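Local coordinates for polyhedrin (Antheraea mylitta cypovirus 4, PDB 5A9C), which probably packs into the crystalline occlusion bodies (polyhedra) in which this insect cypovirus embeds its particles, at residues A30-D35 against G130-A135; I180-N183 against D187-D190; I197-I200 against I206-S209; G49-F54 against I200-L205. One frame throughout, in Å; residues are numbered along the deposited sequence.

Contact 1 of 4, residues A30-D35 against G130-A135; sequences APYVQD and GHLSRA
The rings of Tyr32 and His131 meet edge to edge, each presenting its rim to the other: His131 ND1 lies near the plane of the tyrosine ring and Tyr32 OH near the plane of the imidazole. The two atoms are hydrogen-bonded at 3.0 Å, and either could supply the proton. His131 reaches this place because its CG sits between the backbone N and the carbonyl carbon (chi1 66°), which swings the ring off the loop toward the tyrosine. On the far side of the imidazole, NE2 makes a weak hydrogen bond to Asn28 of helix 15-29. Next to the polar pair, Leu132 CD2 approaches the tyrosine obliquely, 3.5 Å from CE2, and also packs against Pro31 CB at 3.7 Å, so one methyl touches both residues. Asp211 accepts from the loop backbone, OD2 from His131 N and OD1 from Leu132 N, while Pro31 also packs on Arg111 of a second subunit. The contact joins the 3-10 turn after helix 15-29 to the loop leading into strand 133-139, and its chemistry is divided: a single tyrosine-histidine hydrogen bond toward the more exposed side, beside the buried packing of Pro31 on Leu132.

Contact 2 of 4, residues I180-N183 against D187-D190; sequences IEFN and DVID
Strand 176-182, an outermost strand of the six-stranded antiparallel sheet, runs into helix 185-195 through a tight connection, and Phe182 at the strand's end packs back against the helix's first turns. The ring lies against the backbone as much as against side chains. Val188 CA stands over one face, 4.2 Å from the ring centroid and 21° off its normal, a CH-pi contact offset toward the rim. Phe182 CG touches Val188 CG2 at 3.6 Å; with CG2 anti to the carbonyl carbon, this methyl is the valine branch turned to the phenylalanine, and the two side chains cross at about a right angle. At one ortho carbon, Phe182 CD2 meets Asp187 CB at 3.7 Å.

This strand-to-helix connection brings the helix back against the sheet, where Val188 also reaches Tyr51 of strand 51-58. Phe182 is paired by backbone hydrogen bonds with the same Tyr51, and Tyr191, one helical turn beyond Asp187, adds an edge-to-face ring contact, so the phenylalanine is held between sheet and helix.

At the outer end of the contact the chemistry becomes polar. A water accepts from Asn183 N at 2.9 Å and donates to Asp187 OD2 at 3.0 Å, bridging the residue just after the strand to the helix where the direct separation is too long for a bond. The same carboxylate oxygen takes a weak hydrogen bond from Thr184.

Contact 3 of 4, residues I197-I200 against I206-S209; sequences IAYI and IVAS
Ile197 meets the other segment through its backbone, its carbonyl O facing Ala208 CB, while its side chain turns away to pack on Val41 and Phe43 of strand 38-45. The CA atoms come nearest at Ala198 and Ser209, 4.3 Å apart. Ala198 CA also points its hydrogen almost straight at Ala208 O, a CA-H...O contact of 3.3 Å with an angle of 170° at the hydrogen. The backbone polar atoms of Ala198 are engaged by side chains, N with Asn87 and O with Ser85.

The two segments are the arms of a short, weakly bonded beta hairpin, 199-200 with 206-208, and Tyr199 supplies its clear hydrogen bond. Val207 N donates to Tyr199 O at 3.1 Å, 20° out of the carbonyl plane and with an N-H...O angle of 160°. With CG anti to the backbone N, the tyrosine side chain runs beside Val207 and points the same way, putting Val207 CG2 at the ring edge, 3.6 Å from CD2. Its hydroxyl bonds to Glu185, and the ring makes an edge-to-face contact with Phe43. Nearer the backbone, Tyr199 CB packs on Ala208 CB at 4.2 Å.

Ile200 forms an antiparallel non-hydrogen-bonded pair with Ile206, their CA atoms 4.6 Å apart; the side chain of Ile200 extends to Ala135 of strand 133-139, that of Ile206 to Ala129.

Contact 4 of 4, residues G49-F54 against I200-L205; sequences GRYKAF and IDQAGL
Tyr51 and Gln202 join the segments through one side-chain hydrogen bond: Gln202 NE2 donates to Tyr51 OH at 2.7 Å, with an N-H...O angle of 163°. The phenol oxygen lies near the amide plane, and NE2 in turn sits at the edge of the tyrosine ring, the two planes being only 22° apart. Beyond CG the glutamine is extended (chi2 175°), which carries its amide from the loop across to the hydroxyl.

Beyond this bond the packing is slight: Gln202 CG lies 3.3 Å from Tyr51 OH. Glu185 and Val188 of helix 185-195 also pack on the tyrosine, and Gln45 of strand 38-45 lies against both side chains.

Within the loop a second set of hydrogen bonds involves Asp201. Its OD1 accepts from Ala203 N at 2.8 Å and from Leu205 N at 3.1 Å, the two donors arriving from opposite faces of the carboxylate plane. Asp201 N donates to Leu205 O at 2.9 Å, and Gly204 O is taken up by Arg127.

Gly204 N bonded to Asp201 O at 2.8 Å closes a type I beta turn from Asp201 to Gly204, and the Ala203 N bond to OD1 makes an Asx turn at Asp201. Together they form the compact tip of the hairpin between strands 199-200 and 206-208, which Gln202 ties to strand 51-58 of the main sheet.

Overall arrangement
Contacts 2, 3 and 4 cluster around helix 185-195 and the hairpin that follows it, with centres 8 to 13 Å apart; the centre of contact 1 is about 14 Å from that of contact 3 and 22 to 23 Å from those of contacts 4 and 2. Contacts 1 and 3 both reach a second subunit, contact 1 with more residues. All are partly buried: contact 2 is mainly aromatic and apolar with a water at its rim, contact 3 largely backbone, and contacts 1 and 4 each have one hydrogen bond to a tyrosine hydroxyl, with apolar packing added in contact 1. Contacts 2 and 4 hold neighbouring strands, 176-182 and 51-58; contacts 3 and 4 share Ile200.

Contact 1 of 4, residues A30-D35 against G130-A135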
loop_
_atom_site.group_PDB
_atom_site.type_symbol
_atom_site.label_atom_id
_atom_site.label_comp_id
_atom_site.label_asym_id
_atom_site.label_seq_id
_atom_site.Cartn_x
_atom_site.Cartn_y
_atom_site.Cartn_z
ATOM N N ALA A 30 19.666 15.743 13.280
ATOM C CA ALA A 30 19.379 15.390 11.890
ATOM C C ALA A 30 17.958 14.852 11.672
ATOM O O ALA A 30 17.334 15.142 10.653
ATOM C CB ALA A 30 20.420 14.405 11.358
ATOM N N PRO A 31 17.439 14.059 12.624
ATOM C CA PRO A 31 16.083 13.528 12.436
ATOM C C PRO A 31 14.988 14.599 12.404
ATOM O O PRO A 31 13.854 14.281 12.045
ATOM C CB PRO A 31 15.897 12.619 13.656
ATOM C CG PRO A 31 17.284 12.210 14.028
ATOM C CD PRO A 31 18.121 13.426 13.766
ATOM N N TYR A 32 15.312 15.836 12.766
ATOM C CA TYR A 32 14.304 16.894 12.805
ATOM C C TYR A 32 14.232 17.697 11.511
ATOM O O TYR A 32 13.369 18.560 11.362
ATOM C CB TYR A 32 14.524 17.820 14.006
ATOM C CG TYR A 32 14.329 17.129 15.336
ATOM C CD1 TYR A 32 13.066 17.004 15.896
ATOM C CD2 TYR A 32 15.409 16.597 16.027
ATOM C CE1 TYR A 32 12.884 16.370 17.110
ATOM C CE2 TYR A 32 15.238 15.963 17.239
ATOM C CZ TYR A 32 13.974 15.851 17.777
ATOM O OH TYR A 32 13.799 15.221 18.983
ATOM N N VAL A 33 15.134 17.412 10.577
ATOM C CA VAL A 33 15.070 18.016 9.250
ATOM C C VAL A 33 13.843 17.485 8.505
ATOM O O VAL A 33 13.442 16.339 8.698
ATOM C CB VAL A 33 16.363 17.755 8.446
ATOM C CG1 VAL A 33 16.247 18.306 7.032
ATOM C CG2 VAL A 33 17.555 18.379 9.159
ATOM N N GLN A 34 13.250 18.322 7.660
ATOM C CA GLN A 34 11.941 18.028 7.069
ATOM C C GLN A 34 11.838 16.733 6.252
ATOM O O GLN A 34 10.773 16.121 6.199
ATOM C CB GLN A 34 11.443 19.222 6.250
ATOM C CG GLN A 34 11.039 20.411 7.107
ATOM C CD GLN A 34 10.718 21.640 6.284
ATOM O OE1 GLN A 34 10.641 21.577 5.057
ATOM N NE2 GLN A 34 10.533 22.770 6.957
ATOM N N ASP A 35 12.927 16.319 5.616
ATOM C CA ASP A 35 12.902 15.080 4.846
ATOM C C ASP A 35 13.655 13.963 5.557
ATOM O O ASP A 35 14.088 12.993 4.932
ATOM C CB ASP A 35 13.467 15.294 3.439
ATOM C CG ASP A 35 14.968 15.492 3.436
ATOM O OD1 ASP A 35 15.492 16.104 4.393
ATOM O OD2 ASP A 35 15.623 15.034 2.475
ATOM N N GLY A 130 13.862 8.802 25.458
ATOM C CA GLY A 130 14.780 9.790 24.923
ATOM C C GLY A 130 14.000 10.877 24.214
ATOM O O GLY A 130 12.790 10.751 24.031
ATOM N N HIS A 131 14.673 11.949 23.807
ATOM C CA HIS A 131 13.967 13.032 23.131
ATOM C C HIS A 131 13.455 12.575 21.763
ATOM O O HIS A 131 12.476 13.107 21.244
ATOM C CB HIS A 131 14.837 14.295 23.027
ATOM C CG HIS A 131 16.036 14.145 22.142
ATOM N ND1 HIS A 131 15.993 14.381 20.784
ATOM C CD2 HIS A 131 17.315 13.800 22.422
ATOM C CE1 HIS A 131 17.193 14.180 20.265
ATOM N NE2 HIS A 131 18.012 13.825 21.239
ATOM N N LEU A 132 14.107 11.562 21.200
ATOM C CA LEU A 132 13.759 11.063 19.874
ATOM C C LEU A 132 12.826 9.856 19.892
ATOM O O LEU A 132 12.326 9.446 18.845
ATOM C CB LEU A 132 15.030 10.696 19.101
ATOM C CG LEU A 132 15.817 11.840 18.456
ATOM C CD1 LEU A 132 17.191 11.366 18.017
ATOM C CD2 LEU A 132 15.045 12.428 17.282
ATOM N N SER A 133 12.583 9.284 21.066
ATOM C CA SER A 133 11.950 7.968 21.113
ATOM C C SER A 133 10.862 7.792 22.168
ATOM O O SER A 133 10.962 8.316 23.277
ATOM C CB SER A 133 13.018 6.889 21.316
ATOM O OG SER A 133 13.967 6.894 20.266
ATOM N N ARG A 134 9.827 7.038 21.802
ATOM C CA ARG A 134 8.827 6.557 22.751
ATOM C C ARG A 134 8.616 5.059 22.534
ATOM O O ARG A 134 8.850 4.545 21.441
ATOM C CB ARG A 134 7.494 7.290 22.564
ATOM C CG ARG A 134 7.568 8.801 22.661
ATOM C CD ARG A 134 7.898 9.255 24.066
ATOM N NE ARG A 134 7.636 10.678 24.245
ATOM C CZ ARG A 134 8.511 11.644 23.975
ATOM N NH1 ARG A 134 9.717 11.346 23.504
ATOM N NH2 ARG A 134 8.173 12.912 24.175
ATOM N N ALA A 135 8.178 4.353 23.570
ATOM C CA ALA A 135 7.875 2.934 23.426
ATOM C C ALA A 135 6.714 2.534 24.326
ATOM O O ALA A 135 6.527 3.095 25.404
ATOM C CB ALA A 135 9.106 2.088 23.725
#

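Contact 2 of 4, residues I180-N183 against D187-D190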
loop_
_atom_site.group_PDB
_atom_site.type_symbol
_atom_site.label_atom_id
_atom_site.label_comp_id
_atom_site.label_asym_id
_atom_site.label_seq_id
_atom_site.Cartn_x
_atom_site.Cartn_y
_atom_site.Cartn_z
ATOM N N ILE A 180 11.846 -9.153 10.614
ATOM C CA ILE A 180 13.038 -9.785 11.155
ATOM C C ILE A 180 12.680 -10.764 12.263
ATOM O O ILE A 180 11.924 -10.432 13.178
ATOM C CB ILE A 180 14.016 -8.734 11.696
ATOM C CG1 ILE A 180 14.267 -7.667 10.629
ATOM C CG2 ILE A 180 15.322 -9.388 12.139
ATOM C CD1 ILE A 180 15.120 -6.532 11.096
ATOM N N GLU A 181 13.222 -11.972 12.164
ATOM C CA GLU A 181 13.002 -13.003 13.169
ATOM C C GLU A 181 14.193 -13.086 14.117
ATOM O O GLU A 181 15.342 -13.111 13.681
ATOM C CB GLU A 181 12.766 -14.359 12.499
ATOM C CG GLU A 181 11.512 -14.412 11.636
ATOM C CD GLU A 181 11.345 -15.746 10.932
ATOM O OE1 GLU A 181 12.363 -16.433 10.707
ATOM O OE2 GLU A 181 10.194 -16.107 10.603
ATOM N N PHE A 182 13.909 -13.117 15.415
ATOM C CA PHE A 182 14.945 -13.235 16.431
ATOM C C PHE A 182 14.749 -14.511 17.237
ATOM O O PHE A 182 13.622 -14.870 17.579
ATOM C CB PHE A 182 14.914 -12.029 17.372
ATOM C CG PHE A 182 15.113 -10.710 16.680
ATOM C CD1 PHE A 182 14.030 -9.996 16.195
ATOM C CD2 PHE A 182 16.383 -10.180 16.526
ATOM C CE1 PHE A 182 14.211 -8.780 15.564
ATOM C CE2 PHE A 182 16.570 -8.966 15.894
ATOM C CZ PHE A 182 15.482 -8.264 15.414
ATOM N N ASN A 183 15.849 -15.192 17.545
ATOM C CA ASN A 183 15.790 -16.419 18.336
ATOM C C ASN A 183 15.547 -16.147 19.817
ATOM O O ASN A 183 14.833 -16.893 20.483
ATOM C CB ASN A 183 17.072 -17.239 18.159
ATOM C CG ASN A 183 17.283 -17.693 16.727
ATOM O OD1 ASN A 183 16.325 -17.895 15.981
ATOM N ND2 ASN A 183 18.542 -17.853 16.336
ATOM N N ASP A 187 19.053 -11.087 21.213
ATOM C CA ASP A 187 19.203 -10.687 19.819
ATOM C C ASP A 187 18.387 -9.432 19.513
ATOM O O ASP A 187 18.849 -8.534 18.803
ATOM C CB ASP A 187 18.786 -11.822 18.884
ATOM C CG ASP A 187 19.715 -13.019 18.967
ATOM O OD1 ASP A 187 20.920 -12.821 19.223
ATOM O OD2 ASP A 187 19.238 -14.157 18.774
ATOM N N VAL A 188 17.172 -9.376 20.046
ATOM C CA VAL A 188 16.328 -8.201 19.872
ATOM C C VAL A 188 17.012 -6.988 20.483
ATOM O O VAL A 188 17.094 -5.930 19.866
ATOM C CB VAL A 188 14.956 -8.379 20.549
ATOM C CG1 VAL A 188 14.141 -7.098 20.430
ATOM C CG2 VAL A 188 14.208 -9.550 19.935
ATOM N N ILE A 189 17.512 -7.158 21.702
ATOM C CA ILE A 189 18.120 -6.060 22.446
ATOM C C ILE A 189 19.329 -5.458 21.729
ATOM O O ILE A 189 19.439 -4.236 21.603
ATOM C CB ILE A 189 18.509 -6.507 23.867
ATOM C CG1 ILE A 189 17.252 -6.883 24.658
ATOM C CG2 ILE A 189 19.291 -5.412 24.577
ATOM C CD1 ILE A 189 17.531 -7.608 25.958
ATOM N N ASP A 190 20.234 -6.306 21.252
ATOM C CA ASP A 190 21.426 -5.799 20.580
ATOM C C ASP A 190 21.064 -5.195 19.227
ATOM O O ASP A 190 21.695 -4.244 18.773
ATOM C CB ASP A 190 22.495 -6.885 20.432
ATOM C CG ASP A 190 23.888 -6.306 20.247
ATOM O OD1 ASP A 190 24.423 -5.724 21.214
ATOM O OD2 ASP A 190 24.442 -6.415 19.134
HETATM O O HOH W 1 18.130 -14.298 15.952
#

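Contact 3 of 4, residues I197-I200 against I206-S209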
loop_
_atom_site.group_PDB
_atom_site.type_symbol
_atom_site.label_atom_id
_atom_site.label_comp_id
_atom_site.label_asym_id
_atom_site.label_seq_id
_atom_site.Cartn_x
_atom_site.Cartn_y
_atom_site.Cartn_z
ATOM N N ILE A 197 17.184 2.521 18.327
ATOM C CA ILE A 197 15.736 2.609 18.494
ATOM C C ILE A 197 15.323 2.181 19.899
ATOM O O ILE A 197 15.976 1.345 20.518
ATOM C CB ILE A 197 14.985 1.736 17.470
ATOM C CG1 ILE A 197 15.493 0.295 17.529
ATOM C CG2 ILE A 197 15.112 2.323 16.062
ATOM C CD1 ILE A 197 14.765 -0.653 16.601
ATOM N N ALA A 198 14.237 2.755 20.399
ATOM C CA ALA A 198 13.759 2.422 21.732
ATOM C C ALA A 198 13.344 0.961 21.822
ATOM O O ALA A 198 12.757 0.413 20.888
ATOM C CB ALA A 198 12.595 3.320 22.118
ATOM N N TYR A 199 13.663 0.333 22.950
ATOM C CA TYR A 199 13.163 -1.002 23.256
ATOM C C TYR A 199 13.015 -1.162 24.764
ATOM O O TYR A 199 13.790 -0.603 25.535
ATOM C CB TYR A 199 14.072 -2.096 22.681
ATOM C CG TYR A 199 13.615 -3.493 23.043
ATOM C CD1 TYR A 199 12.480 -4.048 22.461
ATOM C CD2 TYR A 199 14.309 -4.253 23.979
ATOM C CE1 TYR A 199 12.054 -5.327 22.801
ATOM C CE2 TYR A 199 13.890 -5.524 24.322
ATOM C CZ TYR A 199 12.765 -6.057 23.734
ATOM O OH TYR A 199 12.353 -7.327 24.086
ATOM N N ILE A 200 12.002 -1.918 25.174
ATOM C CA ILE A 200 11.750 -2.180 26.586
ATOM C C ILE A 200 11.944 -3.667 26.835
ATOM O O ILE A 200 11.226 -4.490 26.265
ATOM C CB ILE A 200 10.308 -1.801 26.971
ATOM C CG1 ILE A 200 9.980 -0.393 26.473
ATOM C CG2 ILE A 200 10.096 -1.923 28.485
ATOM C CD1 ILE A 200 8.538 0.006 26.690
ATOM N N ILE A 206 14.074 0.356 29.968
ATOM C CA ILE A 206 14.411 0.940 28.678
ATOM C C ILE A 206 15.889 0.684 28.408
ATOM O O ILE A 206 16.759 1.283 29.042
ATOM C CB ILE A 206 14.114 2.448 28.655
ATOM C CG1 ILE A 206 12.628 2.693 28.933
ATOM C CG2 ILE A 206 14.530 3.053 27.322
ATOM C CD1 ILE A 206 12.264 4.149 29.086
ATOM N N VAL A 207 16.166 -0.214 27.467
ATOM C CA VAL A 207 17.525 -0.699 27.247
ATOM C C VAL A 207 18.120 -0.264 25.910
ATOM O O VAL A 207 19.251 -0.620 25.583
ATOM C CB VAL A 207 17.594 -2.233 27.364
ATOM C CG1 VAL A 207 17.267 -2.666 28.788
ATOM C CG2 VAL A 207 16.641 -2.883 26.373
ATOM N N ALA A 208 17.354 0.502 25.142
ATOM C CA ALA A 208 17.848 1.068 23.894
ATOM C C ALA A 208 17.181 2.409 23.622
ATOM O O ALA A 208 16.054 2.653 24.056
ATOM C CB ALA A 208 17.620 0.103 22.733
ATOM N N SER A 209 17.883 3.280 22.909
ATOM C CA SER A 209 17.386 4.625 22.660
ATOM C C SER A 209 17.980 5.182 21.376
ATOM O O SER A 209 19.031 4.732 20.924
ATOM C CB SER A 209 17.739 5.541 23.836
ATOM O OG SER A 209 17.354 6.880 23.583
#

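Contact 4 of 4, residues G49-F54 against I200-L205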
loop_
_atom_site.group_PDB
_atom_site.type_symbol
_atom_site.label_atom_id
_atom_site.label_comp_id
_atom_site.label_asym_id
_atom_site.label_seq_id
_atom_site.Cartn_x
_atom_site.Cartn_y
_atom_site.Cartn_z
ATOM N N GLY A 49 9.745 -17.582 23.426
ATOM C CA GLY A 49 10.876 -16.745 23.780
ATOM C C GLY A 49 11.426 -16.041 22.554
ATOM O O GLY A 49 12.269 -15.148 22.658
ATOM N N ARG A 50 10.941 -16.451 21.386
ATOM C CA ARG A 50 11.331 -15.830 20.127
ATOM C C ARG A 50 10.553 -14.537 19.914
ATOM O O ARG A 50 9.510 -14.323 20.527
ATOM C CB ARG A 50 11.071 -16.783 18.959
ATOM C CG ARG A 50 11.727 -18.143 19.109
ATOM C CD ARG A 50 11.528 -18.990 17.863
ATOM N NE ARG A 50 12.790 -19.559 17.405
ATOM C CZ ARG A 50 13.568 -19.004 16.483
ATOM N NH1 ARG A 50 13.211 -17.863 15.907
ATOM N NH2 ARG A 50 14.705 -19.592 16.133
ATOM N N TYR A 51 11.079 -13.680 19.043
ATOM C CA TYR A 51 10.434 -12.422 18.687
ATOM C C TYR A 51 10.394 -12.271 17.175
ATOM O O TYR A 51 11.225 -12.835 16.461
ATOM C CB TYR A 51 11.205 -11.231 19.266
ATOM C CG TYR A 51 11.023 -10.990 20.750
ATOM C CD1 TYR A 51 11.623 -11.820 21.690
ATOM C CD2 TYR A 51 10.270 -9.914 21.211
ATOM C CE1 TYR A 51 11.466 -11.595 23.048
ATOM C CE2 TYR A 51 10.111 -9.678 22.569
ATOM C CZ TYR A 51 10.709 -10.523 23.481
ATOM O OH TYR A 51 10.550 -10.294 24.830
ATOM N N LYS A 52 9.427 -11.505 16.687
ATOM C CA LYS A 52 9.420 -11.096 15.289
ATOM C C LYS A 52 9.216 -9.591 15.211
ATOM O O LYS A 52 8.326 -9.042 15.859
ATOM C CB LYS A 52 8.341 -11.827 14.490
ATOM C CG LYS A 52 8.386 -11.509 13.002
ATOM C CD LYS A 52 7.752 -12.602 12.154
ATOM C CE LYS A 52 6.252 -12.693 12.363
ATOM N NZ LYS A 52 5.649 -13.773 11.522
ATOM N N ALA A 53 10.050 -8.926 14.423
ATOM C CA ALA A 53 10.003 -7.475 14.335
ATOM C C ALA A 53 9.494 -7.004 12.980
ATOM O O ALA A 53 9.923 -7.496 11.937
ATOM C CB ALA A 53 11.381 -6.883 14.621
ATOM N N PHE A 54 8.558 -6.061 13.011
ATOM C CA PHE A 54 8.122 -5.362 11.812
ATOM C C PHE A 54 8.709 -3.957 11.849
ATOM O O PHE A 54 8.239 -3.092 12.591
ATOM C CB PHE A 54 6.596 -5.328 11.730
ATOM C CG PHE A 54 5.968 -6.692 11.737
ATOM C CD1 PHE A 54 5.708 -7.343 12.932
ATOM C CD2 PHE A 54 5.670 -7.340 10.550
ATOM C CE1 PHE A 54 5.145 -8.604 12.944
ATOM C CE2 PHE A 54 5.106 -8.601 10.556
ATOM C CZ PHE A 54 4.844 -9.234 11.753
ATOM N N ILE A 200 12.002 -1.918 25.174
ATOM C CA ILE A 200 11.750 -2.180 26.586
ATOM C C ILE A 200 11.944 -3.667 26.835
ATOM O O ILE A 200 11.226 -4.490 26.265
ATOM C CB ILE A 200 10.308 -1.801 26.971
ATOM C CG1 ILE A 200 9.980 -0.393 26.473
ATOM C CG2 ILE A 200 10.096 -1.923 28.485
ATOM C CD1 ILE A 200 8.538 0.006 26.690
ATOM N N ASP A 201 12.921 -4.019 27.667
ATOM C CA ASP A 201 13.213 -5.430 27.898
ATOM C C ASP A 201 12.153 -6.085 28.783
ATOM O O ASP A 201 11.243 -5.419 29.271
ATOM C CB ASP A 201 14.642 -5.653 28.429
ATOM C CG ASP A 201 14.800 -5.321 29.909
ATOM O OD1 ASP A 201 13.790 -5.133 30.620
ATOM O OD2 ASP A 201 15.963 -5.272 30.366
ATOM N N GLN A 202 12.273 -7.393 28.977
ATOM C CA GLN A 202 11.232 -8.157 29.661
ATOM C C GLN A 202 11.054 -7.788 31.135
ATOM O O GLN A 202 10.055 -8.159 31.753
ATOM C CB GLN A 202 11.467 -9.660 29.486
ATOM C CG GLN A 202 11.275 -10.120 28.047
ATOM C CD GLN A 202 11.617 -11.584 27.836
ATOM O OE1 GLN A 202 11.892 -12.317 28.786
ATOM N NE2 GLN A 202 11.598 -12.015 26.581
ATOM N N ALA A 203 12.015 -7.051 31.687
ATOM C CA ALA A 203 11.911 -6.563 33.058
ATOM C C ALA A 203 11.305 -5.162 33.099
ATOM O O ALA A 203 11.115 -4.590 34.170
ATOM C CB ALA A 203 13.277 -6.574 33.737
ATOM N N GLY A 204 11.007 -4.615 31.924
ATOM C CA GLY A 204 10.374 -3.314 31.828
ATOM C C GLY A 204 11.354 -2.162 31.727
ATOM O O GLY A 204 10.959 -0.998 31.760
ATOM N N LEU A 205 12.637 -2.480 31.602
ATOM C CA LEU A 205 13.662 -1.447 31.523
ATOM C C LEU A 205 13.844 -0.943 30.099
ATOM O O LEU A 205 13.776 -1.712 29.141
ATOM C CB LEU A 205 14.998 -1.961 32.067
ATOM C CG LEU A 205 15.038 -2.262 33.566
ATOM C CD1 LEU A 205 16.388 -2.841 33.975
ATOM C CD2 LEU A 205 14.724 -1.007 34.364
#